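Local structure of alpha-actinin-like protein 1 (Schizosaccharomyces pombe, 5BVR) at residues Ser10-Thr15 with Glu217-Thr222; Phe151-Thr156 with Asp211-Asp216; Asp28-Phe33 with Gly42-Gln47; Asn21-Ser26 with Ile46-Ile51. The protein binds actin filaments and takes part in forming and organising the actin ring, with roles in cytokinesis and septation. All coordinates share one frame; numbering follows the deposited sequence.

Contact 1: Ser10-Thr15 with Glu217-Thr222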
loop_
_atom_site.group_PDB
_atom_site.type_symbol
_atom_site.label_atom_id
_atom_site.label_comp_id
_atom_site.label_asym_id
_atom_site.label_seq_id
_atom_site.Cartn_x
_atom_site.Cartn_y
_atom_site.Cartn_z
ATOM N N SER A 10 -12.640 7.370 -2.610
ATOM C CA SER A 10 -11.848 7.934 -1.510
ATOM C C SER A 10 -10.367 7.710 -1.757
ATOM O O SER A 10 -9.970 6.907 -2.605
ATOM C CB SER A 10 -12.201 7.269 -0.189
ATOM O OG SER A 10 -11.745 5.919 -0.178
ATOM N N VAL A 11 -9.548 8.433 -1.003
ATOM C CA VAL A 11 -8.104 8.229 -1.057
ATOM C C VAL A 11 -7.742 6.778 -0.798
ATOM O O VAL A 11 -6.932 6.205 -1.514
ATOM C CB VAL A 11 -7.381 9.146 -0.037
ATOM C CG1 VAL A 11 -5.917 8.756 0.123
ATOM C CG2 VAL A 11 -7.492 10.611 -0.458
ATOM N N GLN A 12 -8.341 6.184 0.218
ATOM C CA GLN A 12 -8.017 4.821 0.553
ATOM C C GLN A 12 -8.461 3.861 -0.538
ATOM O O GLN A 12 -7.734 2.923 -0.868
ATOM C CB GLN A 12 -8.635 4.437 1.880
ATOM C CG GLN A 12 -8.118 3.142 2.426
ATOM C CD GLN A 12 -8.709 2.836 3.776
ATOM O OE1 GLN A 12 -9.606 1.986 3.893
ATOM N NE2 GLN A 12 -8.226 3.524 4.801
ATOM N N ASN A 13 -9.667 4.058 -1.071
ATOM C CA ASN A 13 -10.135 3.259 -2.177
ATOM C C ASN A 13 -9.117 3.319 -3.320
ATOM O O ASN A 13 -8.641 2.268 -3.811
ATOM C CB ASN A 13 -11.528 3.781 -2.579
ATOM C CG ASN A 13 -12.215 2.934 -3.604
ATOM O OD1 ASN A 13 -11.617 2.093 -4.246
ATOM N ND2 ASN A 13 -13.503 3.179 -3.774
ATOM N N ARG A 14 -8.730 4.523 -3.710
ATOM C CA ARG A 14 -7.853 4.679 -4.843
ATOM C C ARG A 14 -6.482 4.101 -4.551
ATOM O O ARG A 14 -5.894 3.443 -5.401
ATOM C CB ARG A 14 -7.789 6.133 -5.281
ATOM C CG ARG A 14 -9.095 6.536 -5.984
ATOM C CD ARG A 14 -9.083 7.991 -6.422
ATOM N NE ARG A 14 -9.122 8.911 -5.300
ATOM C CZ ARG A 14 -8.090 9.621 -4.855
ATOM N NH1 ARG A 14 -6.896 9.554 -5.444
ATOM N NH2 ARG A 14 -8.273 10.421 -3.817
ATOM N N THR A 15 -5.981 4.313 -3.344
ATOM C CA THR A 15 -4.649 3.835 -3.002
ATOM C C THR A 15 -4.603 2.319 -2.955
ATOM O O THR A 15 -3.671 1.684 -3.488
ATOM C CB THR A 15 -4.195 4.402 -1.643
ATOM O OG1 THR A 15 -4.162 5.835 -1.709
ATOM C CG2 THR A 15 -2.824 3.926 -1.286
ATOM N N GLU A 217 -4.254 7.466 7.101
ATOM C CA GLU A 217 -3.129 6.750 7.669
ATOM C C GLU A 217 -2.787 5.484 6.893
ATOM O O GLU A 217 -1.621 5.246 6.584
ATOM C CB GLU A 217 -3.424 6.386 9.118
ATOM C CG GLU A 217 -2.202 5.805 9.832
ATOM C CD GLU A 217 -2.449 5.430 11.267
ATOM O OE1 GLU A 217 -3.619 5.298 11.690
ATOM O OE2 GLU A 217 -1.448 5.248 11.976
ATOM N N ARG A 218 -3.779 4.652 6.613
ATOM C CA ARG A 218 -3.487 3.390 5.939
ATOM C C ARG A 218 -2.921 3.612 4.545
ATOM O O ARG A 218 -2.033 2.886 4.126
ATOM C CB ARG A 218 -4.747 2.542 5.889
ATOM C CG ARG A 218 -5.160 2.059 7.269
ATOM C CD ARG A 218 -6.496 1.303 7.303
ATOM N NE ARG A 218 -6.717 0.779 8.645
ATOM C CZ ARG A 218 -7.686 -0.067 8.986
ATOM N NH1 ARG A 218 -8.559 -0.506 8.084
ATOM N NH2 ARG A 218 -7.765 -0.487 10.242
ATOM N N SER A 219 -3.421 4.608 3.821
ATOM C CA SER A 219 -2.884 4.936 2.522
ATOM C C SER A 219 -1.408 5.353 2.603
ATOM O O SER A 219 -0.561 4.926 1.814
ATOM C CB SER A 219 -3.708 6.029 1.859
ATOM O OG SER A 219 -5.034 5.601 1.669
ATOM N N ILE A 220 -1.103 6.236 3.539
ATOM C CA ILE A 220 0.260 6.692 3.713
ATOM C C ILE A 220 1.155 5.513 4.063
ATOM O O ILE A 220 2.234 5.352 3.482
ATOM C CB ILE A 220 0.368 7.862 4.726
ATOM C CG1 ILE A 220 -0.240 9.110 4.093
ATOM C CG2 ILE A 220 1.811 8.088 5.156
ATOM C CD1 ILE A 220 -0.434 10.244 5.080
ATOM N N MET A 221 0.741 4.692 5.023
ATOM C CA MET A 221 1.525 3.523 5.391
ATOM C C MET A 221 1.794 2.617 4.193
ATOM O O MET A 221 2.899 2.106 4.029
ATOM C CB MET A 221 0.814 2.715 6.442
ATOM C CG MET A 221 0.776 3.366 7.822
ATOM S SD MET A 221 -0.119 2.388 9.046
ATOM C CE MET A 221 0.943 0.952 8.996
ATOM N N THR A 222 0.776 2.394 3.389
ATOM C CA THR A 222 0.923 1.528 2.222
ATOM C C THR A 222 2.017 2.059 1.297
ATOM O O THR A 222 2.843 1.277 0.784
ATOM C CB THR A 222 -0.403 1.401 1.450
ATOM O OG1 THR A 222 -1.400 0.870 2.328
ATOM C CG2 THR A 222 -0.280 0.462 0.246
HETATM O O HOH W 1 -9.701 -0.059 5.508
#
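In the tandem calponin-homology actin-binding domain, this contact joins the first helix of CH1 to the last helix of CH2, consistent with a compact closed arrangement. Helix segments 11-15 and 217-222 run at 29°, axes 9.0 Å apart. Gln-12 and Ser-219 are the nearest CA pair, at 5.5 Å.

Packing centres on Ser-219, whose OG, anti to the carbonyl carbon, comes within 3.3 Å of Gln-12 CA and within 3.6 Å of Val-11 CG1. The hydroxyl is hydrogen-bonded to Asp-216, so this interface polar group has a partner.

The polar part is carried by Gln-12 and Arg-218, extended chains that cross obliquely, with amide and guanidinium planes 22° apart. One water donates to Gln-12 OE1 (2.6 Å) and accepts from Arg-218 NH1 (2.9 Å), lying in plane at the guanidinium edge. Gln-12 NE2 bonds to Asp-216, which together with Arg-218 forms a zinc site; Trp-109 adds a cation-pi contact to Arg-218.

Bonds within segment 10-15 hold its N-terminal turn. Ser-10 is the N-cap: its OG accepts from Asn-13 N. Val-11 O is gripped twice, by Thr-15 N and by Thr-15 OG1 at 2.8 Å, the hydroxyl sitting above the carbonyl plane.

Contact 2: Phe151-Thr156 with Asp211-Asp216. With ZN (zinc ion), chain C.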
loop_
_atom_site.group_PDB
_atom_site.type_symbol
_atom_site.label_atom_id
_atom_site.label_comp_id
_atom_site.label_asym_id
_atom_site.label_seq_id
_atom_site.Cartn_x
_atom_site.Cartn_y
_atom_site.Cartn_z
ATOM N N PHE A 151 2.091 8.264 10.842
ATOM C CA PHE A 151 1.862 8.082 9.420
ATOM C C PHE A 151 0.727 8.963 8.907
ATOM O O PHE A 151 -0.028 8.583 8.005
ATOM C CB PHE A 151 1.580 6.604 9.124
ATOM C CG PHE A 151 2.789 5.717 9.313
ATOM C CD1 PHE A 151 3.831 5.793 8.437
ATOM C CD2 PHE A 151 2.862 4.822 10.351
ATOM C CE1 PHE A 151 4.955 4.982 8.591
ATOM C CE2 PHE A 151 3.971 4.011 10.516
ATOM C CZ PHE A 151 5.016 4.096 9.633
ATOM N N THR A 152 0.627 10.153 9.491
ATOM C CA THR A 152 -0.370 11.131 9.066
ATOM C C THR A 152 0.277 12.514 8.888
ATOM O O THR A 152 0.869 12.797 7.843
ATOM C CB THR A 152 -1.574 11.162 10.043
ATOM O OG1 THR A 152 -1.113 11.360 11.379
ATOM C CG2 THR A 152 -2.350 9.829 9.966
ATOM N N ARG A 153 0.173 13.351 9.911
ATOM C CA ARG A 153 0.551 14.742 9.806
ATOM C C ARG A 153 2.032 14.960 9.578
ATOM O O ARG A 153 2.412 16.015 9.082
ATOM C CB ARG A 153 0.089 15.488 11.057
ATOM C CG ARG A 153 -1.306 15.045 11.494
ATOM C CD ARG A 153 -2.114 16.119 12.077
ATOM N NE ARG A 153 -2.316 17.176 11.108
ATOM C CZ ARG A 153 -2.857 18.340 11.416
ATOM N NH1 ARG A 153 -3.218 18.589 12.670
ATOM N NH2 ARG A 153 -3.014 19.256 10.481
ATOM N N SER A 154 2.865 13.982 9.932
ATOM C CA SER A 154 4.309 14.111 9.720
ATOM C C SER A 154 4.714 14.103 8.250
ATOM O O SER A 154 5.867 14.361 7.939
ATOM C CB SER A 154 5.071 12.954 10.395
ATOM O OG SER A 154 4.812 12.889 11.771
ATOM N N TRP A 155 3.785 13.759 7.362
ATOM C CA TRP A 155 4.078 13.576 5.941
ATOM C C TRP A 155 3.457 14.615 5.002
ATOM O O TRP A 155 3.773 14.631 3.809
ATOM C CB TRP A 155 3.543 12.186 5.515
ATOM C CG TRP A 155 4.205 11.092 6.291
ATOM C CD1 TRP A 155 3.815 10.592 7.483
ATOM C CD2 TRP A 155 5.451 10.448 5.966
ATOM N NE1 TRP A 155 4.716 9.650 7.918
ATOM C CE2 TRP A 155 5.733 9.545 7.004
ATOM C CE3 TRP A 155 6.343 10.542 4.891
ATOM C CZ2 TRP A 155 6.868 8.743 7.005
ATOM C CZ3 TRP A 155 7.474 9.734 4.887
ATOM C CH2 TRP A 155 7.700 8.831 5.926
ATOM N N THR A 156 2.619 15.503 5.540
ATOM C CA THR A 156 1.809 16.364 4.685
ATOM C C THR A 156 2.549 17.566 4.107
ATOM O O THR A 156 2.068 18.176 3.165
ATOM C CB THR A 156 0.525 16.817 5.407
ATOM O OG1 THR A 156 0.857 17.593 6.568
ATOM C CG2 THR A 156 -0.336 15.592 5.788
ATOM N N ASP A 211 -0.627 19.057 2.480
ATOM C CA ASP A 211 -1.369 19.994 3.291
ATOM C C ASP A 211 -2.811 19.558 3.577
ATOM O O ASP A 211 -3.735 20.373 3.652
ATOM C CB ASP A 211 -1.341 21.368 2.633
ATOM C CG ASP A 211 0.045 21.979 2.600
ATOM O OD1 ASP A 211 0.866 21.674 3.497
ATOM O OD2 ASP A 211 0.293 22.767 1.664
ATOM N N VAL A 212 -2.968 18.257 3.780
ATOM C CA VAL A 212 -4.247 17.676 4.186
ATOM C C VAL A 212 -4.320 17.609 5.706
ATOM O O VAL A 212 -3.427 17.080 6.371
ATOM C CB VAL A 212 -4.398 16.269 3.571
ATOM C CG1 VAL A 212 -5.621 15.529 4.133
ATOM C CG2 VAL A 212 -4.477 16.409 2.048
ATOM N N ASP A 213 -5.384 18.173 6.254
ATOM C CA ASP A 213 -5.554 18.259 7.682
ATOM C C ASP A 213 -5.664 16.882 8.321
ATOM O O ASP A 213 -5.042 16.624 9.328
ATOM C CB ASP A 213 -6.820 19.097 7.938
ATOM C CG ASP A 213 -7.131 19.293 9.397
ATOM O OD1 ASP A 213 -6.240 19.687 10.166
ATOM O OD2 ASP A 213 -8.305 19.080 9.766
ATOM N N ARG A 214 -6.446 15.979 7.718
ATOM C CA ARG A 214 -6.607 14.627 8.266
ATOM C C ARG A 214 -6.334 13.576 7.188
ATOM O O ARG A 214 -7.252 12.984 6.624
ATOM C CB ARG A 214 -8.021 14.445 8.825
ATOM C CG ARG A 214 -8.381 15.409 9.941
ATOM C CD ARG A 214 -9.796 15.147 10.446
ATOM N NE ARG A 214 -10.414 16.344 11.011
ATOM C CZ ARG A 214 -10.436 16.654 12.306
ATOM N NH1 ARG A 214 -9.874 15.853 13.206
ATOM N NH2 ARG A 214 -11.035 17.772 12.699
ATOM N N PRO A 215 -5.068 13.346 6.883
ATOM C CA PRO A 215 -4.723 12.420 5.799
ATOM C C PRO A 215 -4.985 10.974 6.208
ATOM O O PRO A 215 -5.026 10.643 7.395
ATOM C CB PRO A 215 -3.227 12.651 5.602
ATOM C CG PRO A 215 -2.760 13.108 6.918
ATOM C CD PRO A 215 -3.874 13.888 7.544
ATOM N N ASP A 216 -5.161 10.119 5.207
ATOM C CA ASP A 216 -5.500 8.730 5.466
ATOM C C ASP A 216 -4.265 7.925 5.854
ATOM O O ASP A 216 -3.389 7.665 5.026
ATOM C CB ASP A 216 -6.211 8.070 4.280
ATOM C CG ASP A 216 -6.723 6.707 4.639
ATOM O OD1 ASP A 216 -7.618 6.640 5.506
ATOM O OD2 ASP A 216 -6.201 5.693 4.113
HETATM ZN ZN ZN C . -6.861 20.089 11.935
HETATM O O HOH W 2 -1.440 17.785 8.305
HETATM O O HOH W 3 -4.994 20.950 12.854
#
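A zinc ion sits at the edge of this contact, bound by Asp-213 OD1 at 1.9 Å and by a water that accepts from Arg-153 NH1, so a positive guanidinium reaches the metal's coordination shell through water. Bends at chi2 and chi3 (61°) lay the Arg-153 chain alongside Asp-213, with guanidinium and carboxylate planes nearly perpendicular, 85° apart. The carbonyl Asp-213 O lies over one guanidinium face, 3.0 Å above its plane and toward the rim.

A second water ties the two segments together: it accepts from Arg-153 NE in the guanidinium plane, donates to Val-212 O at 2.9 Å, and is hydrogen-bonded to Thr-156 OG1. The direct backbone link is Asp-211 N to Thr-156 O, 2.9 Å and almost straight at 172°. Apart from these polar groups, Pro-215 CG packs on Thr-156 CG2 at 3.7 Å and equally on Thr-152 C.

The two segments are surface loops of the second calponin-homology domain, leading into helices 159-168 and 217-234. Asp-211 OD1 is hydrogen-bonded to His-183 ND1, outside the two segments.

With metal and guanidinium so near, the Asp-213 carboxylate is probably kept ionised, and its negative charge would offset some of the repulsion between the two cations.

Contact 3: Asp28-Phe33 with Gly42-Gln47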
loop_
_atom_site.group_PDB
_atom_site.type_symbol
_atom_site.label_atom_id
_atom_site.label_comp_id
_atom_site.label_asym_id
_atom_site.label_seq_id
_atom_site.Cartn_x
_atom_site.Cartn_y
_atom_site.Cartn_z
ATOM N N ASP A 28 0.693 -9.649 -15.515
ATOM C CA ASP A 28 -0.080 -9.215 -16.679
ATOM C C ASP A 28 -1.551 -9.571 -16.559
ATOM O O ASP A 28 -2.203 -9.900 -17.556
ATOM C CB ASP A 28 0.476 -9.846 -17.967
ATOM C CG ASP A 28 1.882 -9.383 -18.292
ATOM O OD1 ASP A 28 2.341 -8.377 -17.713
ATOM O OD2 ASP A 28 2.525 -10.024 -19.150
ATOM N N LEU A 29 -2.074 -9.522 -15.337
ATOM C CA LEU A 29 -3.480 -9.829 -15.102
ATOM C C LEU A 29 -4.319 -8.569 -15.294
ATOM O O LEU A 29 -3.786 -7.464 -15.207
ATOM C CB LEU A 29 -3.673 -10.411 -13.696
ATOM C CG LEU A 29 -3.094 -11.816 -13.498
ATOM C CD1 LEU A 29 -3.113 -12.242 -12.041
ATOM C CD2 LEU A 29 -3.896 -12.819 -14.324
ATOM N N PRO A 30 -5.626 -8.733 -15.561
ATOM C CA PRO A 30 -6.491 -7.560 -15.729
ATOM C C PRO A 30 -6.547 -6.752 -14.444
ATOM O O PRO A 30 -6.407 -7.326 -13.371
ATOM C CB PRO A 30 -7.864 -8.160 -16.045
ATOM C CG PRO A 30 -7.788 -9.597 -15.649
ATOM C CD PRO A 30 -6.353 -9.994 -15.779
ATOM N N SER A 31 -6.735 -5.444 -14.566
ATOM C CA SER A 31 -6.772 -4.563 -13.402
ATOM C C SER A 31 -8.131 -4.445 -12.720
ATOM O O SER A 31 -9.191 -4.748 -13.270
ATOM C CB SER A 31 -6.308 -3.162 -13.795
ATOM O OG SER A 31 -4.983 -3.178 -14.291
ATOM N N VAL A 32 -8.056 -3.983 -11.482
ATOM C CA VAL A 32 -9.209 -3.547 -10.734
ATOM C C VAL A 32 -9.449 -2.083 -11.099
ATOM O O VAL A 32 -8.517 -1.278 -11.060
ATOM C CB VAL A 32 -8.933 -3.628 -9.219
ATOM C CG1 VAL A 32 -10.087 -3.016 -8.401
ATOM C CG2 VAL A 32 -8.686 -5.078 -8.810
ATOM N N PHE A 33 -10.691 -1.753 -11.428
ATOM C CA PHE A 33 -11.073 -0.361 -11.677
ATOM C C PHE A 33 -12.061 0.132 -10.632
ATOM O O PHE A 33 -12.095 1.327 -10.307
ATOM C CB PHE A 33 -11.659 -0.237 -13.080
ATOM C CG PHE A 33 -10.658 -0.519 -14.163
ATOM C CD1 PHE A 33 -9.732 0.440 -14.518
ATOM C CD2 PHE A 33 -10.622 -1.747 -14.797
ATOM C CE1 PHE A 33 -8.802 0.194 -15.504
ATOM C CE2 PHE A 33 -9.687 -2.000 -15.790
ATOM C CZ PHE A 33 -8.780 -1.025 -16.137
ATOM N N GLY A 42 -14.607 -13.369 -7.249
ATOM C CA GLY A 42 -13.561 -14.037 -6.495
ATOM C C GLY A 42 -12.240 -14.240 -7.206
ATOM O O GLY A 42 -11.252 -14.572 -6.542
ATOM N N ILE A 43 -12.191 -14.032 -8.518
ATOM C CA ILE A 43 -11.016 -14.446 -9.284
ATOM C C ILE A 43 -9.802 -13.557 -8.977
ATOM O O ILE A 43 -8.711 -14.064 -8.731
ATOM C CB ILE A 43 -11.295 -14.463 -10.785
ATOM C CG1 ILE A 43 -12.267 -15.599 -11.095
ATOM C CG2 ILE A 43 -9.999 -14.633 -11.601
ATOM C CD1 ILE A 43 -12.847 -15.519 -12.479
ATOM N N LEU A 44 -9.983 -12.238 -9.002
ATOM C CA LEU A 44 -8.838 -11.351 -8.782
ATOM C C LEU A 44 -8.336 -11.437 -7.350
ATOM O O LEU A 44 -7.135 -11.293 -7.092
ATOM C CB LEU A 44 -9.168 -9.921 -9.164
ATOM C CG LEU A 44 -9.388 -9.681 -10.659
ATOM C CD1 LEU A 44 -9.608 -8.215 -10.907
ATOM C CD2 LEU A 44 -8.247 -10.208 -11.539
ATOM N N LEU A 45 -9.242 -11.683 -6.410
ATOM C CA LEU A 45 -8.822 -11.898 -5.032
ATOM C C LEU A 45 -7.965 -13.161 -4.921
ATOM O O LEU A 45 -6.900 -13.158 -4.322
ATOM C CB LEU A 45 -10.037 -11.977 -4.120
ATOM C CG LEU A 45 -9.810 -12.086 -2.625
ATOM C CD1 LEU A 45 -8.927 -10.935 -2.143
ATOM C CD2 LEU A 45 -11.169 -12.084 -1.916
ATOM N N ILE A 46 -8.401 -14.254 -5.527
ATOM C CA ILE A 46 -7.588 -15.461 -5.506
ATOM C C ILE A 46 -6.227 -15.217 -6.133
ATOM O O ILE A 46 -5.197 -15.601 -5.564
ATOM C CB ILE A 46 -8.305 -16.595 -6.226
ATOM C CG1 ILE A 46 -9.474 -17.078 -5.366
ATOM C CG2 ILE A 46 -7.341 -17.772 -6.549
ATOM C CD1 ILE A 46 -10.451 -17.987 -6.121
ATOM N N GLN A 47 -6.216 -14.583 -7.298
ATOM C CA GLN A 47 -4.961 -14.306 -7.976
ATOM C C GLN A 47 -4.061 -13.389 -7.138
ATOM O O GLN A 47 -2.853 -13.637 -7.039
ATOM C CB GLN A 47 -5.221 -13.734 -9.367
ATOM C CG GLN A 47 -5.874 -14.772 -10.292
ATOM C CD GLN A 47 -6.253 -14.236 -11.664
ATOM O OE1 GLN A 47 -6.697 -13.102 -11.812
ATOM N NE2 GLN A 47 -6.072 -15.064 -12.677
#
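Leu-29 lays both terminal methyls over the end of Gln-47: CD2 is 3.5 Å from Gln-47 NE2, while CD1 spans the chain, 3.7 Å from both Gln-47 CB and Gln-47 OE1. They cross obliquely, and the extended Gln-47 (chi2 176°) offers its length, not just its tip, to the leucine. An alanine in place of Gln-47 would remove the amide and CG and probably leave the Leu-29 methyls without most of their cover from this helix.

One turn earlier, Leu-44 points at the loop and divides its methyls. CD1 meets Val-32 CG2 at 3.9 Å, the two chains sliding past in opposite directions; CD2 faces Pro-30, 4.2 Å from its CG.

These contacts set the loop after helix 11-25 against the start of helix 43-53 in the first calponin-homology domain. A Schellman motif, with Asp-28 at positive phi as its C-prime residue, ends the earlier helix, and Val-32 N bonds back to Asn-21.

No hydrogen bond crosses the segments. Pro-30 O, 3.9 Å from Leu-44 CD2, is buried with no partner in the model, so the interface is held by van der Waals packing, partly against the Gln-47 amide, and probably pays a desolvation cost at this carbonyl.

Contact 4: Asn21-Ser26 with Ile46-Ile51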
loop_
_atom_site.group_PDB
_atom_site.type_symbol
_atom_site.label_atom_id
_atom_site.label_comp_id
_atom_site.label_asym_id
_atom_site.label_seq_id
_atom_site.Cartn_x
_atom_site.Cartn_y
_atom_site.Cartn_z
ATOM N N ASN A 21 -3.388 -3.360 -8.018
ATOM C CA ASN A 21 -2.952 -3.423 -9.409
ATOM C C ASN A 21 -1.457 -3.581 -9.597
ATOM O O ASN A 21 -1.039 -4.259 -10.546
ATOM C CB ASN A 21 -3.479 -2.245 -10.214
ATOM C CG ASN A 21 -4.958 -2.335 -10.444
ATOM O OD1 ASN A 21 -5.547 -3.417 -10.384
ATOM N ND2 ASN A 21 -5.577 -1.208 -10.703
ATOM N N THR A 22 -0.633 -2.999 -8.725
ATOM C CA THR A 22 0.801 -3.274 -8.818
ATOM C C THR A 22 1.092 -4.776 -8.684
ATOM O O THR A 22 2.013 -5.299 -9.300
ATOM C CB THR A 22 1.651 -2.496 -7.772
ATOM O OG1 THR A 22 1.378 -2.970 -6.449
ATOM C CG2 THR A 22 1.406 -1.021 -7.869
ATOM N N LYS A 23 0.306 -5.474 -7.874
ATOM C CA LYS A 23 0.485 -6.904 -7.710
ATOM C C LYS A 23 -0.019 -7.675 -8.942
ATOM O O LYS A 23 0.715 -8.494 -9.537
ATOM C CB LYS A 23 -0.217 -7.383 -6.446
ATOM C CG LYS A 23 0.250 -6.724 -5.159
ATOM C CD LYS A 23 1.755 -6.744 -4.969
ATOM C CE LYS A 23 2.121 -6.051 -3.668
ATOM N NZ LYS A 23 3.592 -6.076 -3.456
ATOM N N LEU A 24 -1.253 -7.401 -9.343
ATOM C CA LEU A 24 -1.835 -8.053 -10.511
ATOM C C LEU A 24 -0.995 -7.839 -11.771
ATOM O O LEU A 24 -0.823 -8.769 -12.563
ATOM C CB LEU A 24 -3.248 -7.538 -10.760
ATOM C CG LEU A 24 -4.316 -7.904 -9.732
ATOM C CD1 LEU A 24 -5.608 -7.209 -10.095
ATOM C CD2 LEU A 24 -4.518 -9.408 -9.680
ATOM N N SER A 25 -0.488 -6.624 -11.967
ATOM C CA SER A 25 0.293 -6.314 -13.165
ATOM C C SER A 25 1.605 -7.080 -13.202
ATOM O O SER A 25 2.186 -7.270 -14.273
ATOM C CB SER A 25 0.561 -4.817 -13.261
ATOM O OG SER A 25 -0.659 -4.118 -13.444
ATOM N N SER A 26 2.067 -7.541 -12.047
ATOM C CA SER A 26 3.291 -8.333 -12.010
ATOM C C SER A 26 3.125 -9.674 -12.747
ATOM O O SER A 26 4.105 -10.378 -12.996
ATOM C CB SER A 26 3.759 -8.551 -10.565
ATOM O OG SER A 26 2.995 -9.541 -9.913
ATOM N N ILE A 46 -8.401 -14.254 -5.527
ATOM C CA ILE A 46 -7.588 -15.461 -5.506
ATOM C C ILE A 46 -6.227 -15.217 -6.133
ATOM O O ILE A 46 -5.197 -15.601 -5.564
ATOM C CB ILE A 46 -8.305 -16.595 -6.226
ATOM C CG1 ILE A 46 -9.474 -17.078 -5.366
ATOM C CG2 ILE A 46 -7.341 -17.772 -6.549
ATOM C CD1 ILE A 46 -10.451 -17.987 -6.121
ATOM N N GLN A 47 -6.216 -14.583 -7.298
ATOM C CA GLN A 47 -4.961 -14.306 -7.976
ATOM C C GLN A 47 -4.061 -13.389 -7.138
ATOM O O GLN A 47 -2.853 -13.637 -7.039
ATOM C CB GLN A 47 -5.221 -13.734 -9.367
ATOM C CG GLN A 47 -5.874 -14.772 -10.292
ATOM C CD GLN A 47 -6.253 -14.236 -11.664
ATOM O OE1 GLN A 47 -6.697 -13.102 -11.812
ATOM N NE2 GLN A 47 -6.072 -15.064 -12.677
ATOM N N LEU A 48 -4.620 -12.344 -6.539
ATOM C CA LEU A 48 -3.851 -11.501 -5.617
ATOM C C LEU A 48 -3.171 -12.345 -4.535
ATOM O O LEU A 48 -1.969 -12.201 -4.269
ATOM C CB LEU A 48 -4.734 -10.439 -4.949
ATOM C CG LEU A 48 -4.008 -9.559 -3.923
ATOM C CD1 LEU A 48 -3.019 -8.627 -4.597
ATOM C CD2 LEU A 48 -5.018 -8.772 -3.109
ATOM N N LEU A 49 -3.931 -13.239 -3.914
ATOM C CA LEU A 49 -3.424 -14.044 -2.814
ATOM C C LEU A 49 -2.280 -14.953 -3.261
ATOM O O LEU A 49 -1.300 -15.121 -2.539
ATOM C CB LEU A 49 -4.549 -14.854 -2.177
ATOM C CG LEU A 49 -5.571 -14.006 -1.425
ATOM C CD1 LEU A 49 -6.830 -14.831 -1.119
ATOM C CD2 LEU A 49 -4.992 -13.425 -0.129
ATOM N N GLU A 50 -2.383 -15.511 -4.459
ATOM C CA GLU A 50 -1.304 -16.343 -4.985
ATOM C C GLU A 50 -0.026 -15.518 -5.114
ATOM O O GLU A 50 1.064 -15.993 -4.792
ATOM C CB GLU A 50 -1.698 -16.939 -6.335
ATOM C CG GLU A 50 -2.733 -18.050 -6.208
ATOM C CD GLU A 50 -3.073 -18.722 -7.522
ATOM O OE1 GLU A 50 -3.060 -18.036 -8.573
ATOM O OE2 GLU A 50 -3.364 -19.943 -7.497
ATOM N N ILE A 51 -0.181 -14.276 -5.554
ATOM C CA ILE A 51 0.941 -13.377 -5.789
ATOM C C ILE A 51 1.605 -12.932 -4.492
ATOM O O ILE A 51 2.827 -13.077 -4.315
ATOM C CB ILE A 51 0.497 -12.147 -6.616
ATOM C CG1 ILE A 51 0.018 -12.592 -8.010
ATOM C CG2 ILE A 51 1.647 -11.119 -6.753
ATOM C CD1 ILE A 51 -0.708 -11.530 -8.790
#
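Ile-51 projects toward helix 11-25 and touches its backbone more closely than its side chains: CD1 lies 3.4 Å from the carbonyl oxygen Lys-23 O and 4.0 Å from Leu-24 CA. With CG1 anti to the carbonyl carbon and chi2 at 168°, the chain is extended, which carries CD1 that far. Its other branch, CG2, anti to the backbone N, stands 3.8 Å from Ser-26 OG.

Lys-23 and Leu-48 cross obliquely. Leu-48 has CG anti to its backbone N (chi1 177°), which brings CD1 to 3.6 Å from Lys-23 CB; CG of the lysine lies close by. Beyond CG the lysine bends at chi2, so the aliphatic base packs while the ammonium turns off from segment 46-51.

Helix segments 21-25 and 46-51, parts of helices 11-25 and 43-53 in the first calponin-homology domain, cross at 79° with axes 9.4 Å apart. Trp-19, Phe-20 and Leu-111 also pack around Leu-48.

Replacing Ile-51 by an alanine would remove both outer branches and would probably loosen the packing over the Lys-23 carbonyl and Leu-24 CA.

Leu-24 turns CD2 to the partner helix from the other flank, reaching Leu-48 N at 4.3 Å. Next to Ile-51, Lys-23 O accepts from Ser-26 N and also, in the carbonyl plane, from Ser-26 OG at a short 2.5 Å.

From the N terminus, helix 11-25 opens contact 1 and, a few residues on, contact 4; the loop that follows opens contact 3. Contacts 3 and 4 both close on helix 43-53, share Ile-46 and Gln-47, and touch directly, so together they tie helix, loop and helix within CH1. Contact 2 begins and ends later, wholly in CH2, about 30 Å from contact 3, centre to centre. Contact 1 closes last, on helix 217-234: its long loop encloses the other three and brings the two domains together. Contacts 1 and 2 also touch at the start of helix 217-234, linking the 211-216 loop of CH2 to the interface.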